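Local coordinates for protein putative Zn-dependent Alcohol Dehydrogenase (Rhodobacter sphaeroides, PDB 3IV6) that binds S-adenosylmethionine in a Rossmann-like fold and, although named a putative zinc-dependent alcohol dehydrogenase, is probably a SAM-dependent methyltransferase, at residues Q20-R26 / V194-I199; A128-L133 / L225-V231. All blocks are in the same frame, centred on the assembly; numbering follows the deposited sequence.

Contact 1 (Q20-R26 / V194-I199); sequences QFWTIGR and VPHGLI. With SAM (S-adenosylmethionine), chain E.
R26 and H196 are the main partners where the N-terminal region that lends F21 to the S-adenosylmethionine pocket meets a loop between helices 187-192 and 201-210, outside the Rossmann-like core. CB of R26 sits over the middle of the imidazole, 3.8 Å from the H196 ring centroid, in a CH-pi contact. With CG anti to the backbone N (chi1 170°), the arginine chain leads away from the ring at CG, bends about the CG-CD bond, and brings the guanidinium back to the CD2 corner of the imidazole. There CZ lies 3.6 Å from CD2 of H196, which meets one face of the guanidinium near its rim. NE passes the carbonyl oxygen of P195, and NH1 donates to it, R26 NH1 to P195 O being 3.1 Å with 151° at the hydrogen. The donor stands well above the carbonyl plane, away from a lone-pair direction. The methyl CG2 of V194 flanks the same nitrogen, 3.8 Å from R26 NH1.

Residues H196 to I199 form a type II' beta turn, with G197 supplying the positive phi that its second position requires. The turn presents the amide of L198 to the loop that follows helix 20-23: L198 N bonds to I24 O at 2.8 Å, nearly straight at 166°, while CA of G197 also approaches that oxygen.

F21 links this junction to the ligand. Its ring is oblique to the imidazole, F21 CE1 lying 3.7 Å from H196 CE1, and its CZ reaches the amino N of SAM at 3.4 Å; W207 packs edge-to-face with H196. At the end of the turn, I199 crosses I24 at about a right angle, with I24 CG1 3.8 Å from I199 CG1.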
ATOM      1  N   GLN A  20     -10.954   5.116  10.621  1.00 37.44           N
ATOM      2  CA  GLN A  20     -10.039   5.498  11.692  1.00 39.92           C
ATOM      3  C   GLN A  20      -8.656   5.816  11.140  1.00 36.82           C
ATOM      4  O   GLN A  20      -7.926   6.646  11.687  1.00 37.71           O
ATOM      5  CB  GLN A  20      -9.918   4.385  12.730  1.00 38.35           C
ATOM      6  CG  GLN A  20     -11.153   4.153  13.545  1.00 39.23           C
ATOM      7  CD  GLN A  20     -10.963   3.036  14.528  1.00 41.99           C
ATOM      8  OE1 GLN A  20     -10.388   3.223  15.600  1.00 47.71           O
ATOM      9  NE2 GLN A  20     -11.432   1.854  14.165  1.00 42.53           N
ATOM     10  N   PHE A  21      -8.296   5.156  10.050  1.00 35.23           N
ATOM     11  CA  PHE A  21      -6.982   5.359   9.487  1.00 35.02           C
ATOM     12  C   PHE A  21      -6.663   6.813   9.126  1.00 35.96           C
ATOM     13  O   PHE A  21      -5.548   7.295   9.354  1.00 38.39           O
ATOM     14  CB  PHE A  21      -6.731   4.473   8.284  1.00 31.91           C
ATOM     15  CG  PHE A  21      -5.307   4.514   7.848  1.00 34.51           C
ATOM     16  CD1 PHE A  21      -4.375   3.678   8.441  1.00 32.40           C
ATOM     17  CD2 PHE A  21      -4.877   5.447   6.906  1.00 33.48           C
ATOM     18  CE1 PHE A  21      -3.050   3.721   8.082  1.00 36.32           C
ATOM     19  CE2 PHE A  21      -3.537   5.520   6.542  1.00 29.55           C
ATOM     20  CZ  PHE A  21      -2.622   4.652   7.124  1.00 34.01           C
ATOM     21  N   TRP A  22      -7.629   7.523   8.571  1.00 32.23           N
ATOM     22  CA  TRP A  22      -7.372   8.905   8.214  1.00 30.76           C
ATOM     23  C   TRP A  22      -8.002   9.934   9.162  1.00 35.74           C
ATOM     24  O   TRP A  22      -7.917  11.144   8.917  1.00 42.80           O
ATOM     25  CB  TRP A  22      -7.878   9.148   6.806  1.00 32.47           C
ATOM     26  CG  TRP A  22      -9.415   9.142   6.652  1.00 34.01           C
ATOM     27  CD1 TRP A  22     -10.308  10.104   7.085  1.00 35.18           C
ATOM     28  CD2 TRP A  22     -10.197   8.170   5.972  1.00 28.06           C
ATOM     29  NE1 TRP A  22     -11.590   9.770   6.719  1.00 33.76           N
ATOM     30  CE2 TRP A  22     -11.543   8.585   6.028  1.00 30.37           C
ATOM     31  CE3 TRP A  22      -9.888   6.984   5.319  1.00 27.56           C
ATOM     32  CZ2 TRP A  22     -12.562   7.857   5.465  1.00 30.25           C
ATOM     33  CZ3 TRP A  22     -10.898   6.274   4.755  1.00 32.34           C
ATOM     34  CH2 TRP A  22     -12.218   6.701   4.831  1.00 33.40           C
ATOM     35  N   THR A  23      -8.656   9.471  10.222  1.00 34.24           N
ATOM     36  CA  THR A  23      -9.316  10.376  11.161  1.00 36.51           C
ATOM     37  C   THR A  23      -8.529  10.473  12.443  1.00 37.19           C
ATOM     38  O   THR A  23      -8.475  11.528  13.069  1.00 34.86           O
ATOM     39  CB  THR A  23     -10.761   9.945  11.507  1.00 33.57           C
ATOM     40  OG1 THR A  23     -10.778   8.555  11.865  1.00 39.85           O
ATOM     41  CG2 THR A  23     -11.669  10.165  10.343  1.00 29.11           C
ATOM     42  N   ILE A  24      -7.948   9.355  12.855  1.00 38.62           N
ATOM     43  CA  ILE A  24      -7.223   9.346  14.108  1.00 36.15           C
ATOM     44  C   ILE A  24      -5.931   8.573  13.972  1.00 31.72           C
ATOM     45  O   ILE A  24      -5.148   8.498  14.909  1.00 35.02           O
ATOM     46  CB  ILE A  24      -8.108   8.884  15.283  1.00 34.54           C
ATOM     47  CG1 ILE A  24      -8.238   7.368  15.327  1.00 39.75           C
ATOM     48  CG2 ILE A  24      -9.470   9.520  15.186  1.00 29.78           C
ATOM     49  CD1 ILE A  24      -9.004   6.873  16.519  1.00 32.18           C
ATOM     50  N   GLY A  25      -5.689   8.045  12.777  1.00 25.87           N
ATOM     51  CA  GLY A  25      -4.411   7.407  12.482  1.00 29.67           C
ATOM     52  C   GLY A  25      -3.180   8.302  12.528  1.00 28.80           C
ATOM     53  O   GLY A  25      -3.305   9.528  12.519  1.00 25.92           O
ATOM     54  N   ARG A  26      -1.987   7.699  12.569  1.00 26.75           N
ATOM     55  CA  ARG A  26      -0.730   8.472  12.534  1.00 26.34           C
ATOM     56  C   ARG A  26      -0.723   9.405  11.331  1.00 28.18           C
ATOM     57  O   ARG A  26      -0.896   8.958  10.186  1.00 31.13           O
ATOM     58  CB  ARG A  26       0.487   7.557  12.496  1.00 25.60           C
ATOM     59  CG  ARG A  26       1.827   8.242  12.225  1.00 28.24           C
ATOM     60  CD  ARG A  26       2.919   7.169  11.965  1.00 32.26           C
ATOM     61  NE  ARG A  26       2.788   6.105  12.959  1.00 39.60           N
ATOM     62  CZ  ARG A  26       3.176   4.831  12.842  1.00 43.10           C
ATOM     63  NH1 ARG A  26       2.948   4.009  13.860  1.00 44.36           N
ATOM     64  NH2 ARG A  26       3.761   4.359  11.744  1.00 37.65           N
ATOM     65  N   VAL A 194       3.998   0.723  18.782  1.00 54.85           N
ATOM     66  CA  VAL A 194       4.255   2.151  18.914  1.00 52.88           C
ATOM     67  C   VAL A 194       3.030   2.971  18.524  1.00 51.73           C
ATOM     68  O   VAL A 194       2.084   2.449  17.933  1.00 46.61           O
ATOM     69  CB  VAL A 194       5.452   2.592  18.050  1.00 43.15           C
ATOM     70  CG1 VAL A 194       6.703   1.821  18.444  1.00 46.89           C
ATOM     71  CG2 VAL A 194       5.139   2.399  16.575  1.00 37.97           C
ATOM     72  N   PRO A 195       3.053   4.257  18.858  1.00 52.97           N
ATOM     73  CA  PRO A 195       1.884   5.122  18.673  1.00 43.75           C
ATOM     74  C   PRO A 195       1.550   5.313  17.197  1.00 42.30           C
ATOM     75  O   PRO A 195       2.402   5.750  16.423  1.00 43.54           O
ATOM     76  CB  PRO A 195       2.336   6.449  19.285  1.00 45.83           C
ATOM     77  CG  PRO A 195       3.340   6.060  20.311  1.00 58.39           C
ATOM     78  CD  PRO A 195       4.055   4.862  19.753  1.00 44.60           C
ATOM     79  N   HIS A 196       0.318   4.987  16.817  1.00 40.26           N
ATOM     80  CA  HIS A 196      -0.156   5.244  15.475  1.00 33.15           C
ATOM     81  C   HIS A 196      -1.302   6.230  15.615  1.00 38.55           C
ATOM     82  O   HIS A 196      -2.482   5.860  15.597  1.00 35.66           O
ATOM     83  CB  HIS A 196      -0.672   3.972  14.857  1.00 28.50           C
ATOM     84  CG  HIS A 196      -0.878   4.056  13.378  1.00 34.26           C
ATOM     85  ND1 HIS A 196      -1.949   4.725  12.819  1.00 34.77           N
ATOM     86  CD2 HIS A 196      -0.164   3.548  12.348  1.00 31.47           C
ATOM     87  CE1 HIS A 196      -1.883   4.620  11.508  1.00 31.58           C
ATOM     88  NE2 HIS A 196      -0.814   3.913  11.190  1.00 34.48           N
ATOM     89  N   GLY A 197      -0.953   7.499  15.776  1.00 37.94           N
ATOM     90  CA  GLY A 197      -1.983   8.471  16.032  1.00 36.60           C
ATOM     91  C   GLY A 197      -2.650   8.214  17.366  1.00 39.60           C
ATOM     92  O   GLY A 197      -1.983   8.177  18.385  1.00 43.46           O
ATOM     93  N   LEU A 198      -3.961   8.062  17.369  1.00 35.13           N
ATOM     94  CA  LEU A 198      -4.669   7.857  18.616  1.00 38.31           C
ATOM     95  C   LEU A 198      -5.472   6.556  18.646  1.00 42.91           C
ATOM     96  O   LEU A 198      -6.381   6.404  19.484  1.00 48.35           O
ATOM     97  CB  LEU A 198      -5.631   9.009  18.921  1.00 39.60           C
ATOM     98  CG  LEU A 198      -5.354  10.482  18.682  1.00 37.19           C
ATOM     99  CD1 LEU A 198      -6.657  11.222  18.899  1.00 30.88           C
ATOM    100  CD2 LEU A 198      -4.252  11.023  19.538  1.00 30.86           C
ATOM    101  N   ILE A 199      -5.154   5.628  17.745  1.00 41.27           N
ATOM    102  CA  ILE A 199      -5.765   4.302  17.801  1.00 45.19           C
ATOM    103  C   ILE A 199      -5.188   3.525  19.001  1.00 47.15           C
ATOM    104  O   ILE A 199      -3.955   3.542  19.249  1.00 37.72           O
ATOM    105  CB  ILE A 199      -5.581   3.494  16.486  1.00 47.79           C
ATOM    106  CG1 ILE A 199      -6.010   4.298  15.255  1.00 41.56           C
ATOM    107  CG2 ILE A 199      -6.406   2.221  16.542  1.00 47.92           C
ATOM    108  CD1 ILE A 199      -5.501   3.714  13.968  1.00 33.58           C
TER
HETATM  109  N   SAM E 301      -2.937   3.290   4.074  1.00 42.04           N
HETATM  110  CA  SAM E 301      -1.712   4.031   3.838  1.00 38.72           C
HETATM  111  C   SAM E 301      -1.988   5.320   3.093  1.00 30.22           C
HETATM  112  O   SAM E 301      -3.119   5.665   2.723  1.00 27.19           O
HETATM  113  OXT SAM E 301      -1.027   6.026   2.892  1.00 31.74           O
HETATM  114  CB  SAM E 301      -0.664   3.168   3.144  1.00 37.81           C
HETATM  115  CG  SAM E 301      -0.978   1.667   3.080  1.00 38.73           C
HETATM  116  SD  SAM E 301      -2.112   1.114   1.766  1.00 56.25           S
HETATM  117  CE  SAM E 301      -2.677   2.665   1.011  1.00 34.75           C
HETATM  118  C5' SAM E 301      -3.525   0.421   2.696  1.00 32.16           C
HETATM  119  C4' SAM E 301      -4.889   0.383   2.017  1.00 32.85           C
HETATM  120  O4' SAM E 301      -4.842  -0.486   0.898  1.00 31.89           O
HETATM  121  C3' SAM E 301      -5.980  -0.177   2.912  1.00 36.31           C
HETATM  122  O3' SAM E 301      -7.156   0.539   2.612  1.00 34.93           O
HETATM  123  C2' SAM E 301      -6.177  -1.602   2.438  1.00 34.20           C
HETATM  124  O2' SAM E 301      -7.526  -2.008   2.542  1.00 33.84           O
HETATM  125  C1' SAM E 301      -5.769  -1.543   0.977  1.00 27.21           C
HETATM  126  N9  SAM E 301      -5.121  -2.788   0.545  1.00 21.57           N
HETATM  127  C8  SAM E 301      -4.127  -3.459   1.209  1.00 23.23           C
HETATM  128  N7  SAM E 301      -3.809  -4.578   0.505  1.00 23.35           N
HETATM  129  C5  SAM E 301      -4.585  -4.643  -0.613  1.00 24.76           C
HETATM  130  C6  SAM E 301      -4.664  -5.572  -1.669  1.00 25.11           C
HETATM  131  N6  SAM E 301      -3.900  -6.665  -1.727  1.00 21.75           N
HETATM  132  N1  SAM E 301      -5.586  -5.352  -2.661  1.00 24.76           N
HETATM  133  C2  SAM E 301      -6.417  -4.241  -2.589  1.00 27.24           C
HETATM  134  N3  SAM E 301      -6.339  -3.319  -1.573  1.00 21.07           N
HETATM  135  C4  SAM E 301      -5.431  -3.518  -0.590  1.00 22.55           C

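Contact 2 (A128-L133 / L225-V231); sequences ARRACL and LLSHDVV
The guanidinium of R129 lies flat on the imidazole of H228, the two centres 3.5 Å apart and the planes inclined by only 17°. NE2 of H228 falls beneath the middle of the guanidinium, and NE of R129 in turn sits over the histidine ring. The arginine N-H groups are badly angled for bonding to NE2, so this is a stack and not a hydrogen bond. One atom back, CD of R129 makes a CH-pi contact 3.7 Å from the H228 ring centroid, which lengthens the overlap along the extended arginine chain. The imidazole is held from its own side: V230 N donates to H228 ND1 at 3.0 Å, almost straight at 172°. If neutral, the ring would therefore be expected to carry its proton on NE2. A chi1 of -168° swings the imidazole of H228 away from its own backbone N and out over the arginine.

Helix 125-139, which carries R129, is the connecting helix of a beta-alpha-beta crossover between parallel strands 113-117 and 143-149 of the Rossmann-like sheet. The end of helix 219-226 and the turn that follows it pack against this helix. L225 brings its CD1 methyl to 3.4 Å from R129 CG and also touches A128 CB with both methyls.

Further along, V231 spreads its two branches over residues one turn apart: its CG2 is 3.9 Å from R129 CB and its CG1 3.9 Å from C132 CB. SG of C132 faces methyls of L225 and L226, and L226 continues the apolar layer onto F256 of strand 251-258. L133 places its CD2 methyl 3.4 Å from V230 O.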
ATOM      1  N   ALA A 128       4.066  -8.547  -3.517  1.00 24.44           N
ATOM      2  CA  ALA A 128       4.399  -7.299  -4.195  1.00 24.33           C
ATOM      3  C   ALA A 128       4.671  -7.486  -5.682  1.00 27.95           C
ATOM      4  O   ALA A 128       4.291  -6.629  -6.490  1.00 27.63           O
ATOM      5  CB  ALA A 128       5.565  -6.565  -3.509  1.00 23.47           C
ATOM      6  N   ARG A 129       5.314  -8.588  -6.061  1.00 26.47           N
ATOM      7  CA  ARG A 129       5.511  -8.872  -7.490  1.00 29.04           C
ATOM      8  C   ARG A 129       4.157  -8.961  -8.201  1.00 28.94           C
ATOM      9  O   ARG A 129       3.899  -8.220  -9.125  1.00 30.56           O
ATOM     10  CB  ARG A 129       6.332 -10.146  -7.728  1.00 26.63           C
ATOM     11  CG  ARG A 129       7.743 -10.061  -7.269  1.00 27.37           C
ATOM     12  CD  ARG A 129       8.342 -11.413  -7.236  1.00 34.97           C
ATOM     13  NE  ARG A 129       9.679 -11.418  -6.643  1.00 39.89           N
ATOM     14  CZ  ARG A 129      10.239 -12.494  -6.098  1.00 40.46           C
ATOM     15  NH1 ARG A 129       9.565 -13.647  -6.077  1.00 40.73           N
ATOM     16  NH2 ARG A 129      11.456 -12.423  -5.565  1.00 35.48           N
ATOM     17  N   ARG A 130       3.279  -9.846  -7.739  1.00 27.94           N
ATOM     18  CA  ARG A 130       1.925  -9.916  -8.286  1.00 28.97           C
ATOM     19  C   ARG A 130       1.207  -8.545  -8.342  1.00 28.48           C
ATOM     20  O   ARG A 130       0.545  -8.211  -9.327  1.00 30.43           O
ATOM     21  CB  ARG A 130       1.099 -10.954  -7.516  1.00 30.64           C
ATOM     22  CG  ARG A 130       1.391 -12.386  -7.924  1.00 30.12           C
ATOM     23  CD  ARG A 130       0.381 -13.355  -7.329  1.00 35.19           C
ATOM     24  NE  ARG A 130       0.633 -13.577  -5.907  1.00 42.01           N
ATOM     25  CZ  ARG A 130      -0.231 -13.326  -4.927  1.00 44.52           C
ATOM     26  NH1 ARG A 130      -1.451 -12.848  -5.185  1.00 40.57           N
ATOM     27  NH2 ARG A 130       0.135 -13.575  -3.682  1.00 41.96           N
ATOM     28  N   ALA A 131       1.330  -7.763  -7.278  1.00 25.19           N
ATOM     29  CA  ALA A 131       0.722  -6.441  -7.250  1.00 26.84           C
ATOM     30  C   ALA A 131       1.213  -5.556  -8.397  1.00 28.91           C
ATOM     31  O   ALA A 131       0.401  -4.997  -9.127  1.00 30.17           O
ATOM     32  CB  ALA A 131       0.963  -5.760  -5.911  1.00 23.04           C
ATOM     33  N   CYS A 132       2.527  -5.436  -8.558  1.00 25.88           N
ATOM     34  CA  CYS A 132       3.092  -4.553  -9.588  1.00 26.20           C
ATOM     35  C   CYS A 132       2.594  -4.920 -10.962  1.00 27.09           C
ATOM     36  O   CYS A 132       2.151  -4.058 -11.688  1.00 28.34           O
ATOM     37  CB  CYS A 132       4.633  -4.504  -9.520  1.00 23.45           C
ATOM     38  SG  CYS A 132       5.157  -3.712  -7.945  1.00 29.53           S
ATOM     39  N   LEU A 133       2.636  -6.207 -11.300  1.00 31.26           N
ATOM     40  CA  LEU A 133       1.942  -6.750 -12.478  1.00 32.38           C
ATOM     41  C   LEU A 133       0.472  -6.259 -12.602  1.00 32.45           C
ATOM     42  O   LEU A 133       0.056  -5.793 -13.652  1.00 33.28           O
ATOM     43  CB  LEU A 133       2.011  -8.281 -12.475  1.00 34.43           C
ATOM     44  CG  LEU A 133       1.794  -9.035 -13.795  1.00 42.39           C
ATOM     45  CD1 LEU A 133       2.550  -8.395 -14.961  1.00 39.47           C
ATOM     46  CD2 LEU A 133       2.211 -10.474 -13.647  1.00 42.40           C
ATOM     47  N   LEU A 225      12.599  -5.938  -7.306  1.00 32.13           N
ATOM     48  CA  LEU A 225      11.215  -6.337  -7.480  1.00 37.51           C
ATOM     49  C   LEU A 225      10.666  -5.989  -8.864  1.00 37.71           C
ATOM     50  O   LEU A 225      10.045  -6.823  -9.520  1.00 43.51           O
ATOM     51  CB  LEU A 225      10.383  -5.642  -6.405  1.00 36.93           C
ATOM     52  CG  LEU A 225       8.876  -5.657  -6.480  1.00 29.86           C
ATOM     53  CD1 LEU A 225       8.451  -7.006  -6.083  1.00 34.99           C
ATOM     54  CD2 LEU A 225       8.428  -4.670  -5.478  1.00 26.82           C
ATOM     55  N   LEU A 226      10.899  -4.751  -9.281  1.00 32.38           N
ATOM     56  CA  LEU A 226      10.464  -4.226 -10.572  1.00 30.84           C
ATOM     57  C   LEU A 226      11.090  -4.896 -11.781  1.00 33.77           C
ATOM     58  O   LEU A 226      10.462  -4.928 -12.840  1.00 33.52           O
ATOM     59  CB  LEU A 226      10.750  -2.730 -10.650  1.00 29.81           C
ATOM     60  CG  LEU A 226       9.979  -1.782  -9.717  1.00 31.32           C
ATOM     61  CD1 LEU A 226      10.458  -0.376  -9.931  1.00 28.52           C
ATOM     62  CD2 LEU A 226       8.449  -1.850  -9.898  1.00 25.21           C
ATOM     63  N   SER A 227      12.307  -5.430 -11.613  1.00 37.10           N
ATOM     64  CA  SER A 227      13.058  -6.130 -12.672  1.00 32.36           C
ATOM     65  C   SER A 227      12.903  -7.636 -12.622  1.00 35.95           C
ATOM     66  O   SER A 227      13.497  -8.357 -13.424  1.00 41.70           O
ATOM     67  CB  SER A 227      14.548  -5.833 -12.550  1.00 37.05           C
ATOM     68  OG  SER A 227      15.113  -6.398 -11.371  1.00 37.75           O
ATOM     69  N   HIS A 228      12.135  -8.117 -11.655  1.00 38.86           N
ATOM     70  CA  HIS A 228      11.925  -9.549 -11.466  1.00 36.82           C
ATOM     71  C   HIS A 228      11.136 -10.148 -12.627  1.00 38.66           C
ATOM     72  O   HIS A 228      10.188  -9.534 -13.147  1.00 37.08           O
ATOM     73  CB  HIS A 228      11.178  -9.793 -10.147  1.00 36.84           C
ATOM     74  CG  HIS A 228      11.166 -11.226  -9.723  1.00 40.55           C
ATOM     75  ND1 HIS A 228      10.284 -12.152 -10.243  1.00 39.34           N
ATOM     76  CD2 HIS A 228      11.942 -11.896  -8.836  1.00 36.92           C
ATOM     77  CE1 HIS A 228      10.521 -13.330  -9.695  1.00 40.30           C
ATOM     78  NE2 HIS A 228      11.525 -13.204  -8.844  1.00 39.73           N
ATOM     79  N   ASP A 229      11.526 -11.358 -13.017  1.00 44.58           N
ATOM     80  CA  ASP A 229      10.855 -12.106 -14.093  1.00 50.35           C
ATOM     81  C   ASP A 229       9.324 -12.139 -13.997  1.00 45.68           C
ATOM     82  O   ASP A 229       8.653 -12.147 -15.017  1.00 45.94           O
ATOM     83  CB  ASP A 229      11.397 -13.544 -14.188  1.00 48.70           C
ATOM     84  CG  ASP A 229      12.906 -13.591 -14.431  1.00 73.23           C
ATOM     85  OD1 ASP A 229      13.423 -12.654 -15.085  1.00 67.45           O
ATOM     86  OD2 ASP A 229      13.567 -14.567 -13.983  1.00 76.27           O
ATOM     87  N   VAL A 230       8.774 -12.164 -12.786  1.00 41.47           N
ATOM     88  CA  VAL A 230       7.328 -12.246 -12.627  1.00 35.86           C
ATOM     89  C   VAL A 230       6.651 -10.962 -13.096  1.00 41.35           C
ATOM     90  O   VAL A 230       5.543 -10.994 -13.676  1.00 38.06           O
ATOM     91  CB  VAL A 230       6.925 -12.571 -11.162  1.00 34.61           C
ATOM     92  CG1 VAL A 230       5.413 -12.359 -10.921  1.00 31.60           C
ATOM     93  CG2 VAL A 230       7.278 -13.955 -10.842  1.00 33.73           C
ATOM     94  N   VAL A 231       7.328  -9.838 -12.852  1.00 41.15           N
ATOM     95  CA  VAL A 231       6.786  -8.531 -13.208  1.00 41.95           C
ATOM     96  C   VAL A 231       7.079  -8.165 -14.659  1.00 41.93           C
ATOM     97  O   VAL A 231       6.433  -7.295 -15.231  1.00 41.60           O
ATOM     98  CB  VAL A 231       7.274  -7.412 -12.251  1.00 39.60           C
ATOM     99  CG1 VAL A 231       6.573  -6.091 -12.564  1.00 30.90           C
ATOM    100  CG2 VAL A 231       7.017  -7.811 -10.805  1.00 36.36           C
TER

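In the fold
Contacts 1 and 2 lie on opposite sides of the chain's centre, their own centres 30 Å apart and their nearest atoms about 17 Å apart. Along the chain their segments alternate: 20-26, 128-133, 194-199, 225-231. The core is a seven-stranded sheet of order 3-2-1-4-5-7-6, characteristic of class I SAM-dependent methyltransferases. Contact 2 packs the end of helix 219-226 and the turn after it onto crossover helix 125-139 of that core, whereas contact 1 joins the N-terminal region to the loop before helix 201-210. The segment from 194 to 231 is thus tied both to the ligand-facing N-terminal region and to the Rossmann-like domain; F21 of contact 1 touches SAM, while contact 2 stands farther off.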